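PDB 4MXN: uncharacterized protein from Parabacteroides merdae, which is of unknown function but is probably a glycosyl hydrolase acting on a pectin-like polysaccharide. Local coordinates for residues 172-186 and 198-212. Numbering follows the deposited sequence. Where two conformers were deposited one is given.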
loop_
_atom_site.group_PDB
_atom_site.type_symbol
_atom_site.label_atom_id
_atom_site.label_comp_id
_atom_site.label_asym_id
_atom_site.label_seq_id
_atom_site.Cartn_x
_atom_site.Cartn_y
_atom_site.Cartn_z
ATOM N N VAL A 172 1.559 9.328 0.712
ATOM C CA VAL A 172 0.830 8.962 1.932
ATOM C C VAL A 172 1.012 7.445 2.055
ATOM O O VAL A 172 1.200 6.793 1.037
ATOM C CB VAL A 172 -0.656 9.448 1.856
ATOM C CG1 VAL A 172 -1.535 8.842 2.949
ATOM C CG2 VAL A 172 -0.729 10.970 1.914
ATOM N N ALA A 173 1.053 6.878 3.269
ATOM C CA ALA A 173 1.228 5.422 3.359
ATOM C C ALA A 173 -0.037 4.664 2.904
ATOM O O ALA A 173 0.072 3.702 2.137
ATOM C CB ALA A 173 1.592 5.017 4.770
ATOM N N GLU A 174 -1.222 5.093 3.380
ATOM C CA GLU A 174 -2.490 4.413 3.105
ATOM C C GLU A 174 -3.544 5.369 2.657
ATOM O O GLU A 174 -3.753 6.389 3.313
ATOM C CB GLU A 174 -3.026 3.721 4.376
ATOM C CG GLU A 174 -2.178 2.657 5.043
ATOM C CD GLU A 174 -2.619 2.361 6.472
ATOM O OE1 GLU A 174 -3.714 1.785 6.658
ATOM O OE2 GLU A 174 -1.888 2.741 7.411
ATOM N N ILE A 175 -4.282 5.011 1.606
ATOM C CA ILE A 175 -5.393 5.838 1.108
ATOM C C ILE A 175 -6.626 4.965 1.000
ATOM O O ILE A 175 -6.569 3.912 0.359
ATOM C CB ILE A 175 -5.074 6.541 -0.241
ATOM C CG1 ILE A 175 -3.862 7.517 -0.124
ATOM C CG2 ILE A 175 -6.339 7.283 -0.787
ATOM C CD1 ILE A 175 -3.375 8.020 -1.452
ATOM N N TYR A 176 -7.724 5.375 1.655
ATOM C CA TYR A 176 -9.010 4.669 1.603
ATOM C C TYR A 176 -10.029 5.669 1.121
ATOM O O TYR A 176 -10.257 6.699 1.773
ATOM C CB TYR A 176 -9.394 4.032 2.962
ATOM C CG TYR A 176 -8.320 3.108 3.492
ATOM C CD1 TYR A 176 -8.133 1.837 2.947
ATOM C CD2 TYR A 176 -7.464 3.514 4.509
ATOM C CE1 TYR A 176 -7.108 1.002 3.396
ATOM C CE2 TYR A 176 -6.438 2.684 4.969
ATOM C CZ TYR A 176 -6.272 1.426 4.414
ATOM O OH TYR A 176 -5.258 0.613 4.849
ATOM N N LYS A 177 -10.560 5.422 -0.080
ATOM C CA LYS A 177 -11.512 6.312 -0.716
ATOM C C LYS A 177 -12.749 5.543 -1.143
ATOM O O LYS A 177 -12.621 4.577 -1.892
ATOM C CB LYS A 177 -10.858 7.009 -1.932
ATOM C CG LYS A 177 -11.778 8.004 -2.622
ATOM C CD LYS A 177 -11.080 8.787 -3.724
ATOM C CE LYS A 177 -12.053 9.669 -4.485
ATOM N NZ LYS A 177 -12.681 10.717 -3.634
ATOM N N ASP A 178 -13.947 5.971 -0.666
ATOM C CA ASP A 178 -15.269 5.406 -1.006
ATOM C C ASP A 178 -15.307 3.885 -0.807
ATOM O O ASP A 178 -15.886 3.168 -1.616
ATOM C CB ASP A 178 -15.661 5.763 -2.461
ATOM C CG ASP A 178 -15.616 7.245 -2.793
ATOM O OD1 ASP A 178 -15.921 8.065 -1.896
ATOM O OD2 ASP A 178 -15.303 7.583 -3.956
ATOM N N CYS A 179 -14.684 3.401 0.271
ATOM C CA CYS A 179 -14.640 1.980 0.590
ATOM C C CYS A 179 -15.697 1.625 1.638
ATOM O O CYS A 179 -16.135 2.483 2.408
ATOM C CB CYS A 179 -13.248 1.573 1.067
ATOM S SG CYS A 179 -11.965 1.646 -0.202
ATOM N N HIS A 180 -16.100 0.344 1.657
ATOM C CA HIS A 180 -17.065 -0.210 2.607
ATOM C C HIS A 180 -16.424 -1.369 3.345
ATOM O O HIS A 180 -15.828 -2.223 2.700
ATOM C CB HIS A 180 -18.345 -0.719 1.898
ATOM C CG HIS A 180 -19.240 0.338 1.332
ATOM N ND1 HIS A 180 -19.129 0.747 0.012
ATOM C CD2 HIS A 180 -20.309 0.952 1.886
ATOM C CE1 HIS A 180 -20.108 1.614 -0.178
ATOM N NE2 HIS A 180 -20.826 1.789 0.928
ATOM N N ASN A 181 -16.620 -1.449 4.662
ATOM C CA ASN A 181 -16.167 -2.554 5.514
ATOM C C ASN A 181 -14.659 -2.785 5.386
ATOM O O ASN A 181 -14.210 -3.796 4.836
ATOM C CB ASN A 181 -16.966 -3.854 5.236
ATOM C CG ASN A 181 -16.674 -4.977 6.215
ATOM O OD1 ASN A 181 -16.188 -4.759 7.320
ATOM N ND2 ASN A 181 -16.931 -6.211 5.818
ATOM N N VAL A 182 -13.890 -1.811 5.856
ATOM C CA VAL A 182 -12.427 -1.868 5.858
ATOM C C VAL A 182 -11.967 -2.142 7.284
ATOM O O VAL A 182 -12.505 -1.548 8.220
ATOM C CB VAL A 182 -11.793 -0.556 5.304
ATOM C CG1 VAL A 182 -10.259 -0.580 5.389
ATOM C CG2 VAL A 182 -12.251 -0.280 3.877
ATOM N N THR A 183 -10.987 -3.053 7.450
ATOM C CA THR A 183 -10.362 -3.315 8.753
ATOM C C THR A 183 -8.864 -3.158 8.568
ATOM O O THR A 183 -8.323 -3.620 7.571
ATOM C CB THR A 183 -10.740 -4.686 9.353
ATOM O OG1 THR A 183 -10.261 -5.732 8.516
ATOM C CG2 THR A 183 -12.256 -4.837 9.649
ATOM N N VAL A 184 -8.206 -2.446 9.491
ATOM C CA VAL A 184 -6.741 -2.224 9.500
ATOM C C VAL A 184 -6.274 -2.608 10.897
ATOM O O VAL A 184 -6.586 -1.905 11.859
ATOM C CB VAL A 184 -6.335 -0.776 9.098
ATOM C CG1 VAL A 184 -4.827 -0.655 8.953
ATOM C CG2 VAL A 184 -7.033 -0.331 7.809
ATOM N N ASP A 185 -5.598 -3.752 11.023
ATOM C CA ASP A 185 -5.223 -4.304 12.322
ATOM C C ASP A 185 -3.729 -4.549 12.488
ATOM O O ASP A 185 -3.135 -5.191 11.637
ATOM C CB ASP A 185 -5.961 -5.644 12.533
ATOM C CG ASP A 185 -7.418 -5.502 12.905
ATOM O OD1 ASP A 185 -8.251 -5.392 11.993
ATOM O OD2 ASP A 185 -7.723 -5.506 14.117
ATOM N N LYS A 186 -3.130 -4.095 13.610
ATOM C CA LYS A 186 -1.704 -4.335 13.960
ATOM C C LYS A 186 -0.722 -3.842 12.848
ATOM O O LYS A 186 0.342 -4.430 12.635
ATOM C CB LYS A 186 -1.468 -5.841 14.276
ATOM C CG LYS A 186 -2.415 -6.404 15.348
ATOM C CD LYS A 186 -2.478 -7.935 15.321
ATOM C CE LYS A 186 -3.595 -8.473 16.186
ATOM N NZ LYS A 186 -4.899 -8.454 15.476
ATOM N N ALA A 198 0.121 9.688 7.194
ATOM C CA ALA A 198 0.198 8.237 7.114
ATOM C C ALA A 198 -1.058 7.674 6.482
ATOM O O ALA A 198 -0.981 6.648 5.809
ATOM C CB ALA A 198 0.382 7.639 8.501
ATOM N N ILE A 199 -2.230 8.300 6.750
ATOM C CA ILE A 199 -3.522 7.786 6.259
ATOM C C ILE A 199 -4.423 8.902 5.788
ATOM O O ILE A 199 -4.639 9.869 6.515
ATOM C CB ILE A 199 -4.239 6.938 7.350
ATOM C CG1 ILE A 199 -3.425 5.677 7.676
ATOM C CG2 ILE A 199 -5.677 6.511 6.907
ATOM C CD1 ILE A 199 -3.689 5.204 8.909
ATOM N N SER A 200 -5.008 8.709 4.588
ATOM C CA SER A 200 -5.989 9.577 3.966
ATOM C C SER A 200 -7.300 8.789 3.849
ATOM O O SER A 200 -7.296 7.692 3.271
ATOM C CB SER A 200 -5.494 10.076 2.613
ATOM O OG SER A 200 -6.455 10.932 2.018
ATOM N N ILE A 201 -8.401 9.306 4.450
ATOM C CA ILE A 201 -9.715 8.639 4.419
ATOM C C ILE A 201 -10.761 9.640 3.912
ATOM O O ILE A 201 -10.820 10.787 4.386
ATOM C CB ILE A 201 -10.132 8.006 5.797
ATOM C CG1 ILE A 201 -9.097 6.967 6.306
ATOM C CG2 ILE A 201 -11.529 7.357 5.725
ATOM C CD1 ILE A 201 -9.279 6.463 7.776
ATOM N N SER A 202 -11.580 9.208 2.951
ATOM C CA SER A 202 -12.670 10.018 2.397
ATOM C C SER A 202 -13.786 9.110 1.906
ATOM O O SER A 202 -13.502 8.064 1.315
ATOM C CB SER A 202 -12.183 10.931 1.273
ATOM O OG SER A 202 -11.792 10.212 0.118
ATOM N N GLY A 203 -15.027 9.530 2.167
ATOM C CA GLY A 203 -16.258 8.859 1.764
ATOM C C GLY A 203 -16.399 7.384 2.102
ATOM O O GLY A 203 -17.123 6.673 1.404
ATOM N N CYS A 204 -15.731 6.911 3.164
ATOM C CA CYS A 204 -15.806 5.500 3.541
ATOM C C CYS A 204 -17.012 5.221 4.438
ATOM O O CYS A 204 -17.551 6.122 5.095
ATOM C CB CYS A 204 -14.513 5.045 4.211
ATOM S SG CYS A 204 -13.078 5.000 3.114
ATOM N N ASP A 205 -17.439 3.955 4.464
ATOM C CA ASP A 205 -18.521 3.529 5.337
ATOM C C ASP A 205 -18.084 2.236 6.012
ATOM O O ASP A 205 -18.109 1.169 5.399
ATOM C CB ASP A 205 -19.865 3.376 4.582
ATOM C CG ASP A 205 -21.023 2.827 5.409
ATOM O OD1 ASP A 205 -20.903 2.780 6.665
ATOM O OD2 ASP A 205 -22.021 2.397 4.808
ATOM N N GLY A 206 -17.718 2.348 7.282
ATOM C CA GLY A 206 -17.291 1.208 8.084
ATOM C C GLY A 206 -15.796 1.003 7.940
ATOM O O GLY A 206 -15.334 0.350 6.997
ATOM N N VAL A 207 -15.026 1.655 8.816
ATOM C CA VAL A 207 -13.565 1.532 8.856
ATOM C C VAL A 207 -13.203 1.283 10.300
ATOM O O VAL A 207 -13.443 2.144 11.157
ATOM C CB VAL A 207 -12.775 2.716 8.226
ATOM C CG1 VAL A 207 -11.262 2.481 8.313
ATOM C CG2 VAL A 207 -13.193 2.953 6.771
ATOM N N LYS A 208 -12.662 0.083 10.578
ATOM C CA LYS A 208 -12.264 -0.268 11.931
ATOM C C LYS A 208 -10.760 -0.402 11.969
ATOM O O LYS A 208 -10.209 -1.332 11.371
ATOM C CB LYS A 208 -12.964 -1.547 12.435
ATOM C CG LYS A 208 -14.466 -1.428 12.624
ATOM C CD LYS A 208 -14.964 -2.595 13.472
ATOM C CE LYS A 208 -16.452 -2.595 13.674
ATOM N NZ LYS A 208 -16.843 -3.466 14.820
HETATM N N MSE A 209 -10.099 0.519 12.679
HETATM C CA MSE A 209 -8.644 0.518 12.814
HETATM C C MSE A 209 -8.286 0.175 14.258
HETATM O O MSE A 209 -8.732 0.873 15.173
HETATM C CB MSE A 209 -8.052 1.870 12.382
HETATM C CG MSE A 209 -6.573 1.786 12.073
HETATM SE SE MSE A 209 -5.843 3.291 11.083
HETATM C CE MSE A 209 -6.743 3.046 9.381
ATOM N N THR A 210 -7.518 -0.927 14.459
ATOM C CA THR A 210 -7.157 -1.421 15.791
ATOM C C THR A 210 -5.670 -1.757 15.910
ATOM O O THR A 210 -5.100 -2.377 15.009
ATOM C CB THR A 210 -8.011 -2.670 16.091
ATOM O OG1 THR A 210 -9.367 -2.380 15.767
ATOM C CG2 THR A 210 -7.928 -3.134 17.557
ATOM N N ASP A 211 -5.055 -1.360 17.041
ATOM C CA ASP A 211 -3.652 -1.653 17.393
ATOM C C ASP A 211 -2.674 -1.183 16.315
ATOM O O ASP A 211 -1.705 -1.877 15.983
ATOM C CB ASP A 211 -3.454 -3.164 17.668
ATOM C CG ASP A 211 -4.289 -3.671 18.820
ATOM O OD1 ASP A 211 -4.393 -2.958 19.829
ATOM O OD2 ASP A 211 -4.887 -4.745 18.682
ATOM N N CYS A 212 -2.917 -0.001 15.777
ATOM C CA CYS A 212 -2.014 0.533 14.764
ATOM C C CYS A 212 -1.028 1.496 15.392
ATOM O O CYS A 212 -1.380 2.238 16.313
ATOM C CB CYS A 212 -2.807 1.162 13.625
ATOM S SG CYS A 212 -3.752 -0.057 12.682
HETATM O O HOH W 1 -8.826 9.318 0.844
HETATM O O HOH W 2 -14.439 10.300 -1.401
HETATM O O HOH W 3 -6.001 -6.118 16.689
HETATM O O HOH W 4 -9.859 -3.451 13.325
#
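Tyr-176 and Ile-201 sit on adjacent rungs of a right-handed parallel beta-helix, the fold of family 28. The tyrosine points inward, and with CG anti to the carbonyl carbon (chi1 -55°) its ring is laid with an edge toward Ile-199 CG2 and, in the conformer given, Ile-201 CG1, each 4.2 Å from Tyr-176 CD2. Tyr-176 OH donates to Glu-174 OE1 at 2.7 Å, onto the anti lone pair of that oxygen, with the acceptor in the ring plane. This pins a buried carboxylate alongside Ile-199, whose CG1 lies 3.3 Å from Glu-174 OE2. Were Glu-174 an alanine, the buried Tyr-176 hydroxyl would probably lose this acceptor and a gap would open beside Ile-199.

Further along the interior, the selenomethionine Met-209 runs beside Val-184, its CE, in the conformer given, bent back to 3.7 Å from Val-184 CG2. In the turn between the two strands of each segment, Cys-204 SG takes a weak bond from Cys-179 N (3.6 Å) while lying against Tyr-176 CB. Gly-203 has positive phi; a CB there would clash with Asp-178 OD1.

Waters on the outer face link side chains and backbone carbonyls. One molecule joins Tyr-176 O to the hydroxyls of Ser-200 and Ser-202; another accepts from Lys-177 NZ, donates to Asp-178 OD1 and bonds the Ser-202 hydroxyl. A third donates to Asp-185 OD1 and Lys-208 O while accepting from Thr-210 OG1. The His-180 ring and Asp-205 carboxylate planes are 63° apart, with His-180 CD2 3.7 Å from Asp-205 CB; that carboxylate is held by Arg-228 and Asn-229.

Backbone hydrogen bonds join strands 174-177 and 199-202, then 182-185 and 205-210, both pairs parallel and in step. Strand 151-154 continues the first sheet beyond 174-177 and strand 221-223 beyond 199-202, while strand 230-233 flanks 205-210 and Phe-214 packs against Ile-199 and Met-209.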